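Side-chain contact in catechol 2,3-dioxygenase (Pseudomonas sp. KL28, PDB 3HPY), which probably opens the ring of catechols with molecular oxygen at a ferrous iron centre, yielding 2-hydroxymuconic semialdehyde-type products: residues C[93-98]-C[104-109]. Numbering follows the deposited sequence.
Sequences TTRIPA and TGERVR
An antiparallel beta hairpin pairs Thr-94, Arg-95 and Ile-96 with Arg-109, Val-108 and Arg-107 at the edge of the N-terminal sheet. Thr-94 and Arg-109 exchange two backbone hydrogen bonds, Thr-94 N to Arg-109 O at 2.7 Å and Arg-109 N to Thr-94 O at 2.8 Å; Ile-96 and Arg-107 exchange another two, while Arg-95 and Val-108 form the non-hydrogen-bonded pair between them. On the face shared by Ile-96 and two arginines, Ile-96 CG2 stands over the centre of the Arg-107 guanidinium, 3.4 Å from Arg-107 CZ. The CG1 branch of Ile-96, beside the backbone N (chi1 -68°), carries Ile-96 CD1 to within 3.4 Å of Arg-109 CB. Water 1 accepts from Arg-107 NE at 2.8 Å and donates to Pro-97 O and Gly-105 O. Within this VOC domain, strand 93-96 is one of the sheet's two outermost strands within this chain, and helix 76-89 packs against the other face. There the bent Arg-95 chain (chi2 73°, chi3 90°) brings one guanidinium face onto Val-108 CG2, off-centre toward the rim, with Arg-95 NH1 3.4 Å from Val-108 CG2. Glu-106 OE2 lies at the guanidinium edge, making a long salt bridge with Arg-95 NE (3.7 Å), whereas Asp-83 and Glu-80 hold the terminal nitrogens. Glu-119 forms salt bridges with Arg-107 NH1 and Arg-109 NH2, and Glu-100 with Arg-107 NH2.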
ATOM      1  N   THR C  93      46.652   1.606   5.277  1.00 40.79           N
ATOM      2  CA  THR C  93      45.798   1.958   4.156  1.00 39.90           C
ATOM      3  C   THR C  93      46.490   1.824   2.807  1.00 40.23           C
ATOM      4  O   THR C  93      47.710   1.979   2.695  1.00 39.59           O
ATOM      5  CB  THR C  93      45.269   3.405   4.290  1.00 39.65           C
ATOM      6  OG1 THR C  93      46.348   4.332   4.123  1.00 39.24           O
ATOM      7  CG2 THR C  93      44.638   3.612   5.649  1.00 38.04           C
ATOM      8  N   THR C  94      45.690   1.541   1.786  1.00 40.55           N
ATOM      9  CA  THR C  94      46.181   1.385   0.425  1.00 42.76           C
ATOM     10  C   THR C  94      45.460   2.403  -0.447  1.00 43.57           C
ATOM     11  O   THR C  94      44.232   2.477  -0.437  1.00 43.28           O
ATOM     12  CB  THR C  94      45.869  -0.018  -0.116  1.00 43.38           C
ATOM     13  OG1 THR C  94      46.272  -1.002   0.844  1.00 46.09           O
ATOM     14  CG2 THR C  94      46.606  -0.256  -1.426  1.00 44.51           C
ATOM     15  N   ARG C  95      46.210   3.193  -1.205  1.00 43.79           N
ATOM     16  CA  ARG C  95      45.575   4.185  -2.058  1.00 44.34           C
ATOM     17  C   ARG C  95      45.450   3.689  -3.498  1.00 43.63           C
ATOM     18  O   ARG C  95      46.418   3.717  -4.256  1.00 44.10           O
ATOM     19  CB  ARG C  95      46.368   5.493  -2.007  1.00 46.17           C
ATOM     20  CG  ARG C  95      45.917   6.538  -3.011  1.00 48.78           C
ATOM     21  CD  ARG C  95      44.582   7.180  -2.645  1.00 49.85           C
ATOM     22  NE  ARG C  95      44.745   8.374  -1.817  1.00 50.01           N
ATOM     23  CZ  ARG C  95      44.920   8.363  -0.502  1.00 49.99           C
ATOM     24  NH1 ARG C  95      44.955   7.212   0.161  1.00 50.12           N
ATOM     25  NH2 ARG C  95      45.062   9.510   0.151  1.00 49.48           N
ATOM     26  N   ILE C  96      44.262   3.213  -3.865  1.00 42.55           N
ATOM     27  CA  ILE C  96      44.016   2.737  -5.226  1.00 40.62           C
ATOM     28  C   ILE C  96      43.903   3.957  -6.135  1.00 41.00           C
ATOM     29  O   ILE C  96      43.098   4.859  -5.882  1.00 41.20           O
ATOM     30  CB  ILE C  96      42.697   1.931  -5.342  1.00 40.82           C
ATOM     31  CG1 ILE C  96      42.799   0.608  -4.578  1.00 41.70           C
ATOM     32  CG2 ILE C  96      42.400   1.628  -6.804  1.00 37.79           C
ATOM     33  CD1 ILE C  96      42.779   0.743  -3.070  1.00 43.42           C
ATOM     34  N   PRO C  97      44.698   3.998  -7.215  1.00 40.07           N
ATOM     35  CA  PRO C  97      44.678   5.124  -8.154  1.00 39.72           C
ATOM     36  C   PRO C  97      43.366   5.356  -8.902  1.00 39.32           C
ATOM     37  O   PRO C  97      42.594   4.429  -9.152  1.00 38.80           O
ATOM     38  CB  PRO C  97      45.838   4.804  -9.098  1.00 39.87           C
ATOM     39  CG  PRO C  97      45.876   3.298  -9.083  1.00 39.22           C
ATOM     40  CD  PRO C  97      45.684   2.982  -7.632  1.00 39.09           C
ATOM     41  N   ALA C  98      43.132   6.613  -9.262  1.00 38.84           N
ATOM     42  CA  ALA C  98      41.931   6.992  -9.985  1.00 38.58           C
ATOM     43  C   ALA C  98      41.946   6.369 -11.368  1.00 39.29           C
ATOM     44  O   ALA C  98      42.964   6.391 -12.061  1.00 39.24           O
ATOM     45  CB  ALA C  98      41.846   8.505 -10.096  1.00 38.09           C
ATOM     46  N   THR C 104      35.628   6.219 -11.878  1.00 35.09           N
ATOM     47  CA  THR C 104      35.902   6.406 -10.458  1.00 35.12           C
ATOM     48  C   THR C 104      37.247   7.055 -10.134  1.00 37.35           C
ATOM     49  O   THR C 104      38.250   6.855 -10.837  1.00 36.82           O
ATOM     50  CB  THR C 104      35.846   5.068  -9.724  1.00 33.49           C
ATOM     51  OG1 THR C 104      34.685   4.351 -10.158  1.00 31.28           O
ATOM     52  CG2 THR C 104      35.780   5.287  -8.213  1.00 29.43           C
ATOM     53  N   GLY C 105      37.253   7.822  -9.045  1.00 37.36           N
ATOM     54  CA  GLY C 105      38.453   8.496  -8.602  1.00 37.65           C
ATOM     55  C   GLY C 105      39.241   7.581  -7.697  1.00 38.13           C
ATOM     56  O   GLY C 105      38.830   6.454  -7.424  1.00 37.70           O
ATOM     57  N   GLU C 106      40.382   8.053  -7.228  1.00 38.61           N
ATOM     58  CA  GLU C 106      41.194   7.233  -6.362  1.00 39.24           C
ATOM     59  C   GLU C 106      40.433   7.015  -5.066  1.00 38.19           C
ATOM     60  O   GLU C 106      39.647   7.865  -4.649  1.00 37.25           O
ATOM     61  CB  GLU C 106      42.511   7.928  -6.095  1.00 41.78           C
ATOM     62  CG  GLU C 106      42.316   9.234  -5.418  1.00 44.37           C
ATOM     63  CD  GLU C 106      43.618   9.883  -5.038  1.00 47.34           C
ATOM     64  OE1 GLU C 106      43.558  10.928  -4.366  1.00 47.26           O
ATOM     65  OE2 GLU C 106      44.696   9.359  -5.404  1.00 48.78           O
ATOM     66  N   ARG C 107      40.673   5.866  -4.442  1.00 37.60           N
ATOM     67  CA  ARG C 107      40.001   5.501  -3.204  1.00 37.68           C
ATOM     68  C   ARG C 107      40.976   4.946  -2.172  1.00 37.13           C
ATOM     69  O   ARG C 107      42.010   4.373  -2.520  1.00 37.76           O
ATOM     70  CB  ARG C 107      38.933   4.446  -3.492  1.00 38.07           C
ATOM     71  CG  ARG C 107      38.670   4.221  -4.979  1.00 37.46           C
ATOM     72  CD  ARG C 107      38.560   2.743  -5.290  1.00 35.71           C
ATOM     73  NE  ARG C 107      38.950   2.456  -6.667  1.00 38.61           N
ATOM     74  CZ  ARG C 107      39.042   1.233  -7.185  1.00 36.37           C
ATOM     75  NH1 ARG C 107      38.767   0.165  -6.441  1.00 31.75           N
ATOM     76  NH2 ARG C 107      39.425   1.083  -8.446  1.00 35.48           N
ATOM     77  N   VAL C 108      40.632   5.110  -0.902  1.00 35.77           N
ATOM     78  CA  VAL C 108      41.458   4.626   0.195  1.00 34.88           C
ATOM     79  C   VAL C 108      40.873   3.294   0.643  1.00 36.18           C
ATOM     80  O   VAL C 108      39.699   3.231   1.007  1.00 34.51           O
ATOM     81  CB  VAL C 108      41.425   5.612   1.377  1.00 34.54           C
ATOM     82  CG1 VAL C 108      42.443   5.212   2.421  1.00 34.42           C
ATOM     83  CG2 VAL C 108      41.686   7.021   0.881  1.00 32.19           C
ATOM     84  N   ARG C 109      41.676   2.232   0.601  1.00 35.43           N
ATOM     85  CA  ARG C 109      41.197   0.917   1.009  1.00 36.65           C
ATOM     86  C   ARG C 109      41.980   0.372   2.192  1.00 36.57           C
ATOM     87  O   ARG C 109      43.194   0.530   2.268  1.00 35.84           O
ATOM     88  CB  ARG C 109      41.282  -0.083  -0.150  1.00 37.09           C
ATOM     89  CG  ARG C 109      40.618  -1.427   0.149  1.00 38.14           C
ATOM     90  CD  ARG C 109      40.946  -2.476  -0.906  1.00 39.82           C
ATOM     91  NE  ARG C 109      40.484  -2.111  -2.245  1.00 38.49           N
ATOM     92  CZ  ARG C 109      40.725  -2.834  -3.334  1.00 40.40           C
ATOM     93  NH1 ARG C 109      41.422  -3.959  -3.245  1.00 41.24           N
ATOM     94  NH2 ARG C 109      40.271  -2.435  -4.517  1.00 41.67           N
TER
HETATM   95  O   HOH W   1      39.477   3.878  -9.043  1.00 27.27           O